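Local coordinates for PAC2 family protein (Streptomyces avermitilis, PDB 3MNF), which is of unknown function but belongs to the PAC2 family, probably related to the eukaryotic proteasome assembly chaperone PAC2, at residues Glu92-Leu105 and Thr158-Ala171. Residues are numbered along the deposited sequence; the frame is centred on the assembly and turned at random.
Sequences EPSMRWRSFCNELL and TGIVGILQEACTHA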
ATOM      1  N   GLU A  92      -3.041 -19.843   7.557  1.00 57.75           N
ATOM      2  CA  GLU A  92      -1.779 -19.336   7.028  1.00 56.17           C
ATOM      3  C   GLU A  92      -2.030 -18.330   5.899  1.00 55.83           C
ATOM      4  O   GLU A  92      -2.761 -18.626   4.960  1.00 56.18           O
ATOM      5  CB  GLU A  92      -0.935 -20.459   6.521  1.00 56.42           C
ATOM      6  CG  GLU A  92       0.354 -20.033   5.977  1.00 55.62           C
ATOM      7  CD  GLU A  92       1.119 -21.210   5.461  1.00 59.08           C
ATOM      8  OE1 GLU A  92       0.589 -21.893   4.549  1.00 60.82           O
ATOM      9  OE2 GLU A  92       2.236 -21.478   5.977  1.00 60.83           O
ATOM     10  N   PRO A  93      -1.447 -17.126   5.997  1.00 55.34           N
ATOM     11  CA  PRO A  93      -1.689 -16.155   4.929  1.00 55.31           C
ATOM     12  C   PRO A  93      -1.045 -16.573   3.611  1.00 55.69           C
ATOM     13  O   PRO A  93      -0.077 -17.316   3.586  1.00 55.20           O
ATOM     14  CB  PRO A  93      -1.015 -14.868   5.448  1.00 55.06           C
ATOM     15  CG  PRO A  93       0.038 -15.341   6.390  1.00 55.09           C
ATOM     16  CD  PRO A  93      -0.523 -16.605   7.027  1.00 54.95           C
ATOM     17  N   SER A  94      -1.570 -16.062   2.519  1.00 56.62           N
ATOM     18  CA  SER A  94      -0.939 -16.317   1.263  1.00 58.11           C
ATOM     19  C   SER A  94       0.050 -15.214   0.838  1.00 58.66           C
ATOM     20  O   SER A  94       0.886 -15.439  -0.025  1.00 59.67           O
ATOM     21  CB  SER A  94      -1.988 -16.613   0.191  1.00 59.42           C
ATOM     22  OG  SER A  94      -3.014 -15.660   0.217  1.00 60.51           O
HETATM   23  N   MSE A  95      -0.010 -14.040   1.454  1.00 58.48           N
HETATM   24  CA  MSE A  95       0.967 -13.003   1.121  1.00 59.74           C
HETATM   25  C   MSE A  95       1.448 -12.166   2.309  1.00 59.32           C
HETATM   26  O   MSE A  95       1.002 -12.346   3.418  1.00 58.12           O
HETATM   27  CB  MSE A  95       0.457 -12.130  -0.004  1.00 61.12           C
HETATM   28  CG  MSE A  95      -1.004 -11.876   0.090  1.00 63.62           C
HETATM   29 SE   MSE A  95      -1.748 -10.898  -1.365  0.75 67.99          SE
HETATM   30  CE  MSE A  95      -1.743  -9.146  -0.489  1.00 69.17           C
ATOM     31  N   ARG A  96       2.409 -11.285   2.052  1.00 61.08           N
ATOM     32  CA  ARG A  96       3.019 -10.405   3.072  1.00 61.29           C
ATOM     33  C   ARG A  96       3.289 -11.039   4.461  1.00 59.50           C
ATOM     34  O   ARG A  96       2.926 -10.503   5.517  1.00 58.90           O
ATOM     35  CB  ARG A  96       2.241  -9.094   3.149  1.00 61.95           C
ATOM     36  CG  ARG A  96       1.803  -8.592   1.774  1.00 65.82           C
ATOM     37  CD  ARG A  96       0.938  -7.342   1.856  1.00 73.20           C
ATOM     38  NE  ARG A  96       1.570  -6.388   2.756  1.00 80.62           N
ATOM     39  CZ  ARG A  96       2.563  -5.577   2.392  1.00 87.06           C
ATOM     40  NH1 ARG A  96       3.001  -5.567   1.119  1.00 89.15           N
ATOM     41  NH2 ARG A  96       3.113  -4.764   3.299  1.00 89.42           N
ATOM     42  N   TRP A  97       3.950 -12.187   4.448  1.00 58.75           N
ATOM     43  CA  TRP A  97       4.283 -12.872   5.705  1.00 57.94           C
ATOM     44  C   TRP A  97       5.131 -12.048   6.673  1.00 58.99           C
ATOM     45  O   TRP A  97       4.948 -12.160   7.881  1.00 58.64           O
ATOM     46  CB  TRP A  97       5.002 -14.174   5.425  1.00 57.67           C
ATOM     47  CG  TRP A  97       4.145 -15.217   4.798  1.00 56.72           C
ATOM     48  CD1 TRP A  97       2.871 -15.071   4.298  1.00 55.06           C
ATOM     49  CD2 TRP A  97       4.519 -16.567   4.542  1.00 55.89           C
ATOM     50  NE1 TRP A  97       2.437 -16.254   3.765  1.00 54.15           N
ATOM     51  CE2 TRP A  97       3.429 -17.188   3.903  1.00 55.15           C
ATOM     52  CE3 TRP A  97       5.671 -17.316   4.805  1.00 56.08           C
ATOM     53  CZ2 TRP A  97       3.453 -18.529   3.535  1.00 56.58           C
ATOM     54  CZ3 TRP A  97       5.707 -18.628   4.415  1.00 58.11           C
ATOM     55  CH2 TRP A  97       4.605 -19.229   3.785  1.00 58.55           C
ATOM     56  N   ARG A  98       6.066 -11.242   6.152  1.00 60.45           N
ATOM     57  CA  ARG A  98       6.887 -10.400   7.004  1.00 61.40           C
ATOM     58  C   ARG A  98       6.055  -9.373   7.790  1.00 61.08           C
ATOM     59  O   ARG A  98       6.312  -9.140   8.964  1.00 61.43           O
ATOM     60  CB  ARG A  98       8.024  -9.758   6.219  1.00 63.58           C
ATOM     61  CG  ARG A  98       8.734  -8.607   6.953  1.00 67.06           C
ATOM     62  CD  ARG A  98      10.013  -8.135   6.286  1.00 72.93           C
ATOM     63  NE  ARG A  98       9.944  -7.817   4.841  1.00 78.23           N
ATOM     64  CZ  ARG A  98       9.423  -6.707   4.305  1.00 80.62           C
ATOM     65  NH1 ARG A  98       8.849  -5.778   5.064  1.00 83.28           N
ATOM     66  NH2 ARG A  98       9.466  -6.527   2.996  1.00 80.24           N
ATOM     67  N   SER A  99       5.044  -8.797   7.153  1.00 60.92           N
ATOM     68  CA  SER A  99       4.162  -7.846   7.802  1.00 61.86           C
ATOM     69  C   SER A  99       3.248  -8.578   8.747  1.00 60.91           C
ATOM     70  O   SER A  99       3.003  -8.122   9.857  1.00 62.08           O
ATOM     71  CB  SER A  99       3.308  -7.141   6.777  1.00 62.27           C
ATOM     72  OG  SER A  99       4.096  -6.829   5.633  1.00 67.10           O
ATOM     73  N   PHE A 100       2.735  -9.719   8.305  1.00 59.83           N
ATOM     74  CA  PHE A 100       1.853 -10.527   9.113  1.00 58.45           C
ATOM     75  C   PHE A 100       2.509 -10.776  10.450  1.00 59.51           C
ATOM     76  O   PHE A 100       1.904 -10.573  11.513  1.00 60.00           O
ATOM     77  CB  PHE A 100       1.663 -11.830   8.390  1.00 57.46           C
ATOM     78  CG  PHE A 100       0.689 -12.759   9.031  1.00 55.66           C
ATOM     79  CD1 PHE A 100      -0.668 -12.666   8.745  1.00 54.33           C
ATOM     80  CD2 PHE A 100       1.139 -13.793   9.851  1.00 54.56           C
ATOM     81  CE1 PHE A 100      -1.570 -13.565   9.298  1.00 55.02           C
ATOM     82  CE2 PHE A 100       0.238 -14.708  10.422  1.00 53.44           C
ATOM     83  CZ  PHE A 100      -1.107 -14.597  10.150  1.00 54.62           C
ATOM     84  N   CYS A 101       3.771 -11.197  10.391  1.00 60.49           N
ATOM     85  CA  CYS A 101       4.504 -11.570  11.573  1.00 61.32           C
ATOM     86  C   CYS A 101       4.815 -10.384  12.430  1.00 62.37           C
ATOM     87  O   CYS A 101       4.748 -10.495  13.653  1.00 63.46           O
ATOM     88  CB  CYS A 101       5.768 -12.288  11.193  1.00 62.17           C
ATOM     89  SG  CYS A 101       5.384 -13.951  10.689  1.00 64.26           S
ATOM     90  N   ASN A 102       5.138  -9.252  11.801  1.00 62.54           N
ATOM     91  CA  ASN A 102       5.343  -8.014  12.519  1.00 63.28           C
ATOM     92  C   ASN A 102       4.091  -7.615  13.251  1.00 62.82           C
ATOM     93  O   ASN A 102       4.155  -7.162  14.373  1.00 63.98           O
ATOM     94  CB  ASN A 102       5.768  -6.916  11.573  1.00 64.47           C
ATOM     95  CG  ASN A 102       7.226  -7.048  11.148  1.00 67.89           C
ATOM     96  OD1 ASN A 102       7.993  -7.859  11.707  1.00 68.71           O
ATOM     97  ND2 ASN A 102       7.626  -6.242  10.144  1.00 69.68           N
ATOM     98  N   GLU A 103       2.941  -7.821  12.628  1.00 62.00           N
ATOM     99  CA  GLU A 103       1.676  -7.443  13.236  1.00 62.30           C
ATOM    100  C   GLU A 103       1.449  -8.238  14.528  1.00 61.92           C
ATOM    101  O   GLU A 103       1.077  -7.670  15.554  1.00 62.94           O
ATOM    102  CB  GLU A 103       0.527  -7.603  12.241  1.00 61.33           C
ATOM    103  CG  GLU A 103      -0.648  -6.673  12.488  1.00 65.86           C
ATOM    104  CD  GLU A 103      -1.413  -6.324  11.213  1.00 71.21           C
ATOM    105  OE1 GLU A 103      -0.767  -5.910  10.247  1.00 73.66           O
ATOM    106  OE2 GLU A 103      -2.662  -6.455  11.150  1.00 75.87           O
ATOM    107  N   LEU A 104       1.701  -9.545  14.494  1.00 60.82           N
ATOM    108  CA  LEU A 104       1.560 -10.357  15.692  1.00 60.22           C
ATOM    109  C   LEU A 104       2.579  -9.925  16.741  1.00 61.90           C
ATOM    110  O   LEU A 104       2.233  -9.748  17.906  1.00 63.53           O
ATOM    111  CB  LEU A 104       1.688 -11.836  15.348  1.00 59.39           C
ATOM    112  CG  LEU A 104       0.626 -12.402  14.384  1.00 57.42           C
ATOM    113  CD1 LEU A 104       0.923 -13.844  14.000  1.00 55.69           C
ATOM    114  CD2 LEU A 104      -0.749 -12.321  14.984  1.00 55.95           C
ATOM    115  N   LEU A 105       3.821  -9.689  16.331  1.00 62.21           N
ATOM    116  CA  LEU A 105       4.851  -9.194  17.257  1.00 63.73           C
ATOM    117  C   LEU A 105       4.552  -7.843  17.901  1.00 64.22           C
ATOM    118  O   LEU A 105       5.063  -7.559  18.979  1.00 65.81           O
ATOM    119  CB  LEU A 105       6.232  -9.153  16.595  1.00 64.89           C
ATOM    120  CG  LEU A 105       6.859 -10.525  16.313  1.00 65.99           C
ATOM    121  CD1 LEU A 105       8.164 -10.357  15.580  1.00 67.60           C
ATOM    122  CD2 LEU A 105       7.067 -11.327  17.586  1.00 67.17           C
ATOM    123  N   THR A 158       9.523 -23.995   4.238  1.00 68.53           N
ATOM    124  CA  THR A 158       8.998 -23.702   5.551  1.00 65.86           C
ATOM    125  C   THR A 158       7.637 -23.045   5.409  1.00 63.73           C
ATOM    126  O   THR A 158       7.225 -22.726   4.313  1.00 64.09           O
ATOM    127  CB  THR A 158       9.985 -22.814   6.338  1.00 65.85           C
ATOM    128  OG1 THR A 158       9.667 -22.855   7.732  1.00 65.85           O
ATOM    129  CG2 THR A 158       9.979 -21.371   5.853  1.00 64.28           C
ATOM    130  N   GLY A 159       6.930 -22.848   6.510  1.00 62.28           N
ATOM    131  CA  GLY A 159       5.643 -22.166   6.454  1.00 60.85           C
ATOM    132  C   GLY A 159       5.606 -20.958   7.360  1.00 59.40           C
ATOM    133  O   GLY A 159       6.651 -20.468   7.799  1.00 59.94           O
ATOM    134  N   ILE A 160       4.404 -20.468   7.642  1.00 58.27           N
ATOM    135  CA  ILE A 160       4.268 -19.282   8.477  1.00 57.17           C
ATOM    136  C   ILE A 160       4.703 -19.570   9.914  1.00 57.33           C
ATOM    137  O   ILE A 160       5.117 -18.644  10.620  1.00 57.75           O
ATOM    138  CB  ILE A 160       2.834 -18.685   8.447  1.00 56.32           C
ATOM    139  CG1 ILE A 160       2.828 -17.259   8.987  1.00 55.01           C
ATOM    140  CG2 ILE A 160       1.871 -19.524   9.282  1.00 55.80           C
ATOM    141  CD1 ILE A 160       3.786 -16.331   8.330  1.00 53.29           C
ATOM    142  N   VAL A 161       4.596 -20.835  10.346  1.00 57.39           N
ATOM    143  CA  VAL A 161       5.026 -21.236  11.691  1.00 57.30           C
ATOM    144  C   VAL A 161       6.523 -21.036  11.752  1.00 58.17           C
ATOM    145  O   VAL A 161       7.032 -20.362  12.634  1.00 58.09           O
ATOM    146  CB  VAL A 161       4.701 -22.726  12.007  1.00 58.32           C
ATOM    147  CG1 VAL A 161       5.413 -23.183  13.262  1.00 58.03           C
ATOM    148  CG2 VAL A 161       3.217 -22.947  12.132  1.00 57.19           C
ATOM    149  N   GLY A 162       7.223 -21.611  10.782  1.00 59.41           N
ATOM    150  CA  GLY A 162       8.675 -21.463  10.711  1.00 61.16           C
ATOM    151  C   GLY A 162       9.062 -20.001  10.684  1.00 61.31           C
ATOM    152  O   GLY A 162       9.907 -19.561  11.470  1.00 62.61           O
ATOM    153  N   ILE A 163       8.434 -19.249   9.779  1.00 60.34           N
ATOM    154  CA  ILE A 163       8.714 -17.830   9.635  1.00 60.29           C
ATOM    155  C   ILE A 163       8.464 -17.064  10.924  1.00 59.98           C
ATOM    156  O   ILE A 163       9.282 -16.262  11.323  1.00 60.86           O
ATOM    157  CB  ILE A 163       7.921 -17.211   8.458  1.00 59.73           C
ATOM    158  CG1 ILE A 163       8.414 -17.776   7.117  1.00 60.72           C
ATOM    159  CG2 ILE A 163       8.042 -15.700   8.445  1.00 59.65           C
ATOM    160  CD1 ILE A 163       9.918 -17.826   6.947  1.00 60.87           C
ATOM    161  N   LEU A 164       7.339 -17.333  11.574  1.00 59.60           N
ATOM    162  CA  LEU A 164       6.954 -16.603  12.771  1.00 60.08           C
ATOM    163  C   LEU A 164       7.943 -16.874  13.894  1.00 62.29           C
ATOM    164  O   LEU A 164       8.410 -15.947  14.570  1.00 63.10           O
ATOM    165  CB  LEU A 164       5.523 -16.950  13.214  1.00 58.54           C
ATOM    166  CG  LEU A 164       5.115 -16.341  14.571  1.00 58.50           C
ATOM    167  CD1 LEU A 164       5.151 -14.808  14.594  1.00 54.53           C
ATOM    168  CD2 LEU A 164       3.752 -16.864  15.021  1.00 57.74           C
ATOM    169  N   GLN A 165       8.274 -18.148  14.081  1.00 63.99           N
ATOM    170  CA  GLN A 165       9.224 -18.529  15.110  1.00 66.51           C
ATOM    171  C   GLN A 165      10.576 -17.859  14.826  1.00 68.52           C
ATOM    172  O   GLN A 165      11.249 -17.420  15.746  1.00 70.70           O
ATOM    173  CB  GLN A 165       9.297 -20.039  15.247  1.00 66.84           C
ATOM    174  CG  GLN A 165      10.447 -20.532  16.053  1.00 71.73           C
ATOM    175  CD  GLN A 165      11.647 -20.817  15.179  1.00 76.86           C
ATOM    176  OE1 GLN A 165      11.512 -21.441  14.132  1.00 77.79           O
ATOM    177  NE2 GLN A 165      12.831 -20.356  15.598  1.00 80.66           N
ATOM    178  N   GLU A 166      10.945 -17.698  13.564  1.00 68.99           N
ATOM    179  CA  GLU A 166      12.193 -16.982  13.274  1.00 71.70           C
ATOM    180  C   GLU A 166      12.115 -15.466  13.449  1.00 71.54           C
ATOM    181  O   GLU A 166      13.084 -14.845  13.879  1.00 73.40           O
ATOM    182  CB  GLU A 166      12.759 -17.359  11.907  1.00 72.47           C
ATOM    183  CG  GLU A 166      13.430 -18.723  11.898  1.00 76.68           C
ATOM    184  CD  GLU A 166      14.652 -18.795  12.818  1.00 82.84           C
ATOM    185  OE1 GLU A 166      15.466 -17.837  12.798  1.00 85.44           O
ATOM    186  OE2 GLU A 166      14.788 -19.807  13.561  1.00 84.84           O
ATOM    187  N   ALA A 167      10.960 -14.886  13.119  1.00 69.63           N
ATOM    188  CA  ALA A 167      10.725 -13.465  13.302  1.00 69.90           C
ATOM    189  C   ALA A 167      10.854 -13.114  14.779  1.00 71.79           C
ATOM    190  O   ALA A 167      11.429 -12.077  15.126  1.00 73.36           O
ATOM    191  CB  ALA A 167       9.358 -13.079  12.779  1.00 67.33           C
ATOM    192  N   CYS A 168      10.340 -13.995  15.639  1.00 71.98           N
ATOM    193  CA  CYS A 168      10.471 -13.824  17.077  1.00 74.75           C
ATOM    194  C   CYS A 168      11.926 -13.713  17.528  1.00 77.78           C
ATOM    195  O   CYS A 168      12.285 -12.805  18.294  1.00 79.65           O
ATOM    196  CB  CYS A 168       9.821 -14.980  17.818  1.00 74.00           C
ATOM    197  SG  CYS A 168       8.034 -14.960  17.785  1.00 75.70           S
ATOM    198  N   THR A 169      12.770 -14.636  17.076  1.00 78.82           N
ATOM    199  CA  THR A 169      14.119 -14.654  17.619  1.00 82.14           C
ATOM    200  C   THR A 169      14.884 -13.430  17.144  1.00 83.24           C
ATOM    201  O   THR A 169      15.576 -12.807  17.933  1.00 85.71           O
ATOM    202  CB  THR A 169      14.884 -16.000  17.417  1.00 83.63           C
ATOM    203  OG1 THR A 169      15.488 -16.037  16.130  1.00 83.83           O
ATOM    204  CG2 THR A 169      13.949 -17.245  17.633  1.00 82.34           C
ATOM    205  N   HIS A 170      14.695 -13.052  15.880  1.00 81.87           N
ATOM    206  CA  HIS A 170      15.254 -11.801  15.351  1.00 83.38           C
ATOM    207  C   HIS A 170      14.747 -10.588  16.151  1.00 83.44           C
ATOM    208  O   HIS A 170      15.481  -9.612  16.357  1.00 85.72           O
ATOM    209  CB  HIS A 170      14.985 -11.656  13.848  1.00 81.88           C
ATOM    210  CG  HIS A 170      15.472 -10.364  13.262  1.00 85.75           C
ATOM    211  ND1 HIS A 170      16.812 -10.041  13.167  1.00 92.10           N
ATOM    212  CD2 HIS A 170      14.797  -9.309  12.743  1.00 86.50           C
ATOM    213  CE1 HIS A 170      16.940  -8.845  12.614  1.00 92.73           C
ATOM    214  NE2 HIS A 170      15.731  -8.379  12.346  1.00 88.99           N
ATOM    215  N   ALA A 171      13.505 -10.677  16.630  1.00 81.12           N
ATOM    216  CA  ALA A 171      12.928  -9.640  17.484  1.00 81.31           C
ATOM    217  C   ALA A 171      13.398  -9.719  18.930  1.00 83.77           C
ATOM    218  O   ALA A 171      13.189  -8.776  19.678  1.00 85.89           O
ATOM    219  CB  ALA A 171      11.422  -9.687  17.432  1.00 78.51           C
TER
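Ile160 lays its CD1 methyl over one face of the Trp97 indole, 4.1 Å from the centroid of the five-membered ring, a CH-pi contact. The same methyl reaches Cys101 SG, while CG1, anti to the backbone N (chi1 -164°), touches Pro93 CD and Phe100 CE2, the Ile160 side chain running about perpendicular to both. At the indole edge, Ile163 CG1 comes to 3.6 Å from Trp97 CE3. The ring is tethered from its own segment: Trp97 NE1 donates to Pro93 O from above the carbonyl plane. Without the indole, as with an alanine here, Pro93 O is likely to lose this donor and a gap to open beside Ile160 and Ile163. Helices 97-111 and 160-171 pack side by side on one mixed sheet, their short segments crossing at -57°; Leu104, Ile160 and Leu164 all rest on Phe12 of strand 7-13. Between the two helices Cys101 is a knob in the hole formed by Ile160, Ile163, Leu164 and Ala167. Further along, Leu105 splits its methyls, CD1 to Ala171 CB at 3.8 Å and CD2 to Cys168 SG. Where helix 160-171 begins, Glu92 OE2 accepts a hydrogen bond from Ile160 N (2.9 Å) through its anti lone pair; OE1 salt-bridges Arg53 of the second subunit.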